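Local coordinates for VirX1 (Cyanophage Syn10, PDB 6QGM), which iodinates diverse substrates as a viral, probably flavin-dependent, halogenase of the tryptophan halogenase family, at residues M276-V281 / R299-D304; M405-S410 / P416-C421. All blocks are in the same frame, centred on the assembly; numbering follows the deposited sequence.

Contact 1 (M276-V281 / R299-D304); sequences MKNGWV and RFVSKD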
loop_
_atom_site.group_PDB
_atom_site.type_symbol
_atom_site.label_atom_id
_atom_site.label_comp_id
_atom_site.label_asym_id
_atom_site.label_seq_id
_atom_site.Cartn_x
_atom_site.Cartn_y
_atom_site.Cartn_z
ATOM N N MET B 276 9.953 13.876 -33.098
ATOM C CA MET B 276 11.001 14.541 -33.921
ATOM C C MET B 276 12.378 14.161 -33.369
ATOM O O MET B 276 12.429 13.225 -32.544
ATOM C CB MET B 276 10.822 16.060 -33.879
ATOM C CG MET B 276 9.431 16.497 -34.273
ATOM S SD MET B 276 9.302 16.777 -36.022
ATOM C CE MET B 276 10.082 18.391 -36.150
ATOM N N LYS B 277 13.449 14.840 -33.795
ATOM C CA LYS B 277 14.843 14.476 -33.408
ATOM C C LYS B 277 15.096 14.818 -31.933
ATOM O O LYS B 277 15.833 14.052 -31.291
ATOM C CB LYS B 277 15.867 15.142 -34.339
ATOM C CG LYS B 277 15.892 14.576 -35.753
ATOM C CD LYS B 277 16.661 15.401 -36.752
ATOM C CE LYS B 277 17.179 14.553 -37.899
ATOM N NZ LYS B 277 17.792 15.383 -38.963
ATOM N N ASN B 278 14.488 15.898 -31.422
ATOM C CA ASN B 278 14.766 16.467 -30.074
ATOM C C ASN B 278 13.470 16.751 -29.317
ATOM O O ASN B 278 13.518 17.572 -28.384
ATOM C CB ASN B 278 15.614 17.743 -30.159
ATOM C CG ASN B 278 16.836 17.554 -31.023
ATOM O OD1 ASN B 278 17.818 16.949 -30.603
ATOM N ND2 ASN B 278 16.760 18.045 -32.243
ATOM N N GLY B 279 12.374 16.079 -29.666
ATOM C CA GLY B 279 11.064 16.230 -28.998
ATOM C C GLY B 279 9.941 15.691 -29.857
ATOM O O GLY B 279 10.100 14.588 -30.425
ATOM N N TRP B 280 8.840 16.429 -29.957
ATOM C CA TRP B 280 7.625 15.997 -30.703
ATOM C C TRP B 280 6.809 17.237 -31.104
ATOM O O TRP B 280 6.917 18.270 -30.425
ATOM C CB TRP B 280 6.820 14.989 -29.866
ATOM C CG TRP B 280 6.194 15.629 -28.681
ATOM C CD1 TRP B 280 6.799 15.924 -27.499
ATOM C CD2 TRP B 280 4.855 16.128 -28.581
ATOM N NE1 TRP B 280 5.925 16.555 -26.663
ATOM C CE2 TRP B 280 4.726 16.703 -27.301
ATOM C CE3 TRP B 280 3.746 16.131 -29.431
ATOM C CZ2 TRP B 280 3.536 17.275 -26.865
ATOM C CZ3 TRP B 280 2.561 16.681 -28.986
ATOM C CH2 TRP B 280 2.466 17.255 -27.728
ATOM N N VAL B 281 6.060 17.132 -32.200
ATOM C CA VAL B 281 5.186 18.206 -32.748
ATOM C C VAL B 281 3.725 17.784 -32.562
ATOM O O VAL B 281 3.397 16.625 -32.897
ATOM C CB VAL B 281 5.536 18.494 -34.221
ATOM C CG1 VAL B 281 4.443 19.234 -34.967
ATOM C CG2 VAL B 281 6.841 19.240 -34.308
ATOM N N ARG B 299 18.827 21.309 -24.167
ATOM C CA ARG B 299 19.962 20.414 -23.824
ATOM C C ARG B 299 20.546 19.738 -25.065
ATOM O O ARG B 299 21.756 19.409 -25.037
ATOM C CB ARG B 299 19.497 19.244 -22.952
ATOM C CG ARG B 299 19.419 19.484 -21.445
ATOM C CD ARG B 299 19.906 18.313 -20.606
ATOM N NE ARG B 299 18.829 17.538 -20.002
ATOM C CZ ARG B 299 18.787 16.212 -19.929
ATOM N NH1 ARG B 299 17.724 15.640 -19.377
ATOM N NH2 ARG B 299 19.752 15.453 -20.440
ATOM N N PHE B 300 19.726 19.479 -26.089
ATOM C CA PHE B 300 20.117 18.627 -27.239
ATOM C C PHE B 300 20.080 19.396 -28.565
ATOM O O PHE B 300 20.580 18.823 -29.551
ATOM C CB PHE B 300 19.228 17.385 -27.282
ATOM C CG PHE B 300 19.402 16.464 -26.105
ATOM C CD1 PHE B 300 20.473 15.588 -26.030
ATOM C CD2 PHE B 300 18.481 16.472 -25.067
ATOM C CE1 PHE B 300 20.620 14.751 -24.937
ATOM C CE2 PHE B 300 18.617 15.611 -23.987
ATOM C CZ PHE B 300 19.707 14.781 -23.908
ATOM N N VAL B 301 19.506 20.605 -28.614
ATOM C CA VAL B 301 19.316 21.364 -29.892
ATOM C C VAL B 301 19.173 22.865 -29.594
ATOM O O VAL B 301 18.544 23.232 -28.580
ATOM C CB VAL B 301 18.115 20.814 -30.693
ATOM C CG1 VAL B 301 16.782 21.110 -30.012
ATOM C CG2 VAL B 301 18.105 21.296 -32.132
ATOM N N SER B 302 19.746 23.698 -30.465
ATOM C CA SER B 302 19.609 25.180 -30.470
ATOM C C SER B 302 18.191 25.579 -30.900
ATOM O O SER B 302 17.502 24.761 -31.558
ATOM C CB SER B 302 20.614 25.792 -31.394
ATOM O OG SER B 302 20.276 25.570 -32.764
ATOM N N LYS B 303 17.790 26.808 -30.572
ATOM C CA LYS B 303 16.489 27.396 -30.978
ATOM C C LYS B 303 16.402 27.411 -32.517
ATOM O O LYS B 303 15.358 26.972 -33.071
ATOM C CB LYS B 303 16.336 28.775 -30.338
ATOM C CG LYS B 303 14.962 29.392 -30.467
ATOM C CD LYS B 303 14.879 30.813 -29.949
ATOM C CE LYS B 303 14.810 31.809 -31.080
ATOM N NZ LYS B 303 15.368 33.140 -30.716
ATOM N N ASP B 304 17.474 27.848 -33.186
ATOM C CA ASP B 304 17.551 28.012 -34.662
ATOM C C ASP B 304 17.411 26.651 -35.354
ATOM O O ASP B 304 16.708 26.574 -36.380
ATOM C CB ASP B 304 18.875 28.642 -35.087
ATOM C CG ASP B 304 18.977 30.143 -34.862
ATOM O OD1 ASP B 304 18.225 30.682 -34.009
ATOM O OD2 ASP B 304 19.830 30.764 -35.536
#
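Asn278 and Val301 carry most of this contact, and Phe300 adds a smaller share through its backbone and CB. The main part is van der Waals packing of a valine on an amide face. Val301 CB, CG1 and CG2 all lie about 3.4 Å above the Asn278 amide plane, on one face. CG1 is turned toward Asn278 CB, at 3.6 Å, and CG2 sits over Asn278 ND2, at 3.5 Å. Val301 chi1 of 69° puts CG2 anti to the backbone N and lays the isopropyl group flat over the amide. The buried area is small, 129 Å² over both sides.

The polar part contains no hydrogen bond between the two segments. Asn278 OD1 stands 3.5 Å from Phe300 O, but both atoms are acceptors. OD1 also touches Phe300 CB at 3.6 Å. Amide and phenyl planes are nearly parallel, 15° apart, yet the ring leads away and does not stack. Glu309 of helix 303-314 reaches back to the turn: OE2 takes Asn278 ND2 and OE1 takes Lys277 N, both weakly. Asn278 N is bound to the Tyr294 hydroxyl. Met276 N donates to Gly279 O at 2.8 Å, which closes the tight turn that holds Asn278.

This turn is a beta hairpin connection between strands 270-275 and 279-285 of the seven-stranded mixed sheet. Segment 299-304 follows strand 290-296 of the same sheet and runs into helix 303-314, where Ser302 is the N-cap, its OG bonded to Asp305 N. Val301 also packs on Tyr296 of that strand and on Glu309 of that helix.

Contact 2 (M405-S410 / P416-C421); sequences MHYAYS and PYWKWC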
loop_
_atom_site.group_PDB
_atom_site.type_symbol
_atom_site.label_atom_id
_atom_site.label_comp_id
_atom_site.label_asym_id
_atom_site.label_seq_id
_atom_site.Cartn_x
_atom_site.Cartn_y
_atom_site.Cartn_z
ATOM N N MET B 405 6.715 7.925 -19.535
ATOM C CA MET B 405 6.679 6.519 -20.010
ATOM C C MET B 405 6.612 6.460 -21.542
ATOM O O MET B 405 7.129 5.485 -22.100
ATOM C CB MET B 405 5.492 5.769 -19.405
ATOM C CG MET B 405 5.716 5.367 -17.967
ATOM S SD MET B 405 4.454 4.270 -17.323
ATOM C CE MET B 405 5.040 4.025 -15.648
ATOM N N HIS B 406 6.022 7.467 -22.192
ATOM C CA HIS B 406 5.938 7.584 -23.679
ATOM C C HIS B 406 7.340 7.623 -24.299
ATOM O O HIS B 406 7.499 7.130 -25.432
ATOM C CB HIS B 406 5.175 8.843 -24.110
ATOM C CG HIS B 406 3.731 8.858 -23.737
ATOM N ND1 HIS B 406 3.300 8.737 -22.437
ATOM C CD2 HIS B 406 2.623 9.024 -24.480
ATOM C CE1 HIS B 406 1.980 8.794 -22.400
ATOM N NE2 HIS B 406 1.546 8.974 -23.642
ATOM N N TYR B 407 8.298 8.228 -23.597
ATOM C CA TYR B 407 9.708 8.372 -24.035
ATOM C C TYR B 407 10.488 7.119 -23.629
ATOM O O TYR B 407 11.196 6.541 -24.462
ATOM C CB TYR B 407 10.345 9.625 -23.419
ATOM C CG TYR B 407 9.746 10.943 -23.845
ATOM C CD1 TYR B 407 10.072 11.506 -25.060
ATOM C CD2 TYR B 407 8.884 11.643 -23.018
ATOM C CE1 TYR B 407 9.543 12.720 -25.467
ATOM C CE2 TYR B 407 8.338 12.853 -23.400
ATOM C CZ TYR B 407 8.669 13.396 -24.633
ATOM O OH TYR B 407 8.150 14.598 -25.027
ATOM N N ALA B 408 10.339 6.721 -22.367
ATOM C CA ALA B 408 11.186 5.727 -21.676
ATOM C C ALA B 408 11.210 4.398 -22.439
ATOM O O ALA B 408 12.278 3.747 -22.461
ATOM C CB ALA B 408 10.667 5.531 -20.274
ATOM N N TYR B 409 10.071 4.014 -23.026
ATOM C CA TYR B 409 9.837 2.676 -23.626
ATOM C C TYR B 409 9.983 2.716 -25.149
ATOM O O TYR B 409 9.840 1.658 -25.758
ATOM C CB TYR B 409 8.476 2.156 -23.172
ATOM C CG TYR B 409 8.469 1.745 -21.727
ATOM C CD1 TYR B 409 9.104 0.579 -21.330
ATOM C CD2 TYR B 409 7.866 2.525 -20.754
ATOM C CE1 TYR B 409 9.103 0.165 -20.009
ATOM C CE2 TYR B 409 7.886 2.149 -19.421
ATOM C CZ TYR B 409 8.519 0.970 -19.053
ATOM O OH TYR B 409 8.581 0.609 -17.745
ATOM N N SER B 410 10.281 3.878 -25.737
ATOM C CA SER B 410 10.508 4.013 -27.198
ATOM C C SER B 410 11.676 3.119 -27.619
ATOM O O SER B 410 12.547 2.822 -26.762
ATOM C CB SER B 410 10.750 5.430 -27.599
ATOM O OG SER B 410 11.092 5.502 -28.974
ATOM N N PRO B 416 20.959 11.808 -30.148
ATOM C CA PRO B 416 21.385 11.872 -28.757
ATOM C C PRO B 416 20.194 12.089 -27.817
ATOM O O PRO B 416 20.227 11.549 -26.719
ATOM C CB PRO B 416 22.382 13.040 -28.723
ATOM C CG PRO B 416 22.879 13.125 -30.149
ATOM C CD PRO B 416 21.686 12.757 -30.995
ATOM N N TYR B 417 19.174 12.825 -28.263
ATOM C CA TYR B 417 17.941 13.081 -27.474
ATOM C C TYR B 417 17.269 11.757 -27.131
ATOM O O TYR B 417 16.963 11.532 -25.947
ATOM C CB TYR B 417 16.987 14.013 -28.217
ATOM C CG TYR B 417 15.664 14.227 -27.535
ATOM C CD1 TYR B 417 15.495 15.177 -26.551
ATOM C CD2 TYR B 417 14.558 13.480 -27.900
ATOM C CE1 TYR B 417 14.271 15.367 -25.928
ATOM C CE2 TYR B 417 13.321 13.662 -27.302
ATOM C CZ TYR B 417 13.177 14.610 -26.307
ATOM O OH TYR B 417 11.966 14.785 -25.705
ATOM N N TRP B 418 17.062 10.904 -28.137
ATOM C CA TRP B 418 16.333 9.616 -27.987
ATOM C C TRP B 418 17.236 8.593 -27.297
ATOM O O TRP B 418 16.704 7.790 -26.512
ATOM C CB TRP B 418 15.793 9.132 -29.343
ATOM C CG TRP B 418 14.568 9.885 -29.752
ATOM C CD1 TRP B 418 14.458 10.831 -30.725
ATOM C CD2 TRP B 418 13.280 9.802 -29.119
ATOM N NE1 TRP B 418 13.186 11.327 -30.761
ATOM C CE2 TRP B 418 12.440 10.719 -29.787
ATOM C CE3 TRP B 418 12.754 9.032 -28.075
ATOM C CZ2 TRP B 418 11.105 10.888 -29.429
ATOM C CZ3 TRP B 418 11.442 9.207 -27.722
ATOM C CH2 TRP B 418 10.624 10.101 -28.404
ATOM N N LYS B 419 18.553 8.642 -27.540
ATOM C CA LYS B 419 19.520 7.788 -26.802
ATOM C C LYS B 419 19.399 8.127 -25.310
ATOM O O LYS B 419 19.371 7.180 -24.505
ATOM C CB LYS B 419 20.932 7.910 -27.364
ATOM C CG LYS B 419 21.722 6.606 -27.299
ATOM C CD LYS B 419 23.179 6.733 -27.669
ATOM C CE LYS B 419 24.103 5.839 -26.846
ATOM N NZ LYS B 419 25.425 6.474 -26.592
ATOM N N TRP B 420 19.249 9.412 -24.959
ATOM C CA TRP B 420 19.109 9.834 -23.538
ATOM C C TRP B 420 17.803 9.288 -22.953
ATOM O O TRP B 420 17.834 8.753 -21.826
ATOM C CB TRP B 420 19.163 11.347 -23.338
ATOM C CG TRP B 420 19.065 11.712 -21.883
ATOM C CD1 TRP B 420 20.076 11.687 -20.963
ATOM C CD2 TRP B 420 17.880 12.082 -21.158
ATOM N NE1 TRP B 420 19.606 12.013 -19.721
ATOM C CE2 TRP B 420 18.263 12.279 -19.814
ATOM C CE3 TRP B 420 16.531 12.243 -21.503
ATOM C CZ2 TRP B 420 17.347 12.650 -18.826
ATOM C CZ3 TRP B 420 15.628 12.619 -20.523
ATOM C CH2 TRP B 420 16.034 12.817 -19.202
ATOM N N CYS B 421 16.697 9.458 -23.683
ATOM C CA CYS B 421 15.325 9.124 -23.223
ATOM C C CYS B 421 15.194 7.617 -22.952
ATOM O O CYS B 421 14.515 7.277 -21.972
ATOM C CB CYS B 421 14.278 9.562 -24.232
ATOM S SG CYS B 421 14.051 11.357 -24.280
#
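Tyr407 lays the CD1 side of its ring against the benzene end of the Trp418 indole, with Tyr407 CD1 3.7 Å from Trp418 CH2. The planes are 36° apart, and the pair is neither stacked nor edge-to-face; the side chains cross at about a right angle. The tyrosine CG is anti to its carbonyl carbon (chi1 -64°), which carries the ring toward helix 416-424. Further out, Tyr407 CE1 meets Tyr417 OH at 3.2 Å. That hydroxyl comes obliquely to the Tyr407 ring, while CE1 lies at the edge of the Tyr417 ring, near its plane. Tyr417 OH is hydrogen-bonded to Asn250, Tyr407 OH to Glu352, and Trp418 NE1 to Met276 O.

Two consecutive helices of the tryptophan halogenase family fold, 382-408 and 416-424, are joined here by a short loop. Cys421 points back to the end of the first. Its SG makes a sulfur-aromatic contact with the Tyr407 ring, obliquely, 4.9 Å from the centroid. The same sulfur lies over one face of the Tyr417 ring, 3.8 Å above the plane and toward the rim. Cys421 O lies 3.7 Å from Ala408 CA.

Ser410 CB packs on Trp418 CZ3 at 3.8 Å. Three hydrogen bonds hold its OG, to Phe84 O, Arg85 O and Arg412 N. Its backbone O is bonded to Tyr379 of the second subunit.

How the contacts relate
The centres of contacts 1 and 2 lie about 13 Å apart. Contact 1 comes first in the sequence; the segments of contact 2 follow about 100 residues later. Contact 1 joins the 270-275/279-285 hairpin turn to the lead-in of helix 303-314, and contact 2 lies at the junction of helices 382-408 and 416-424. The two touch directly. The probable bond from Trp418 NE1 to Met276 O is 2.7 Å long, and Lys277 O is bonded to Thr415 OG1. Arg299 makes a cation-pi contact with Trp420. Glu352 bridges the two, with OE1 for Trp280 and OE2 for Tyr407. Contact 2 also meets the second subunit, while contact 1 touches no other chain.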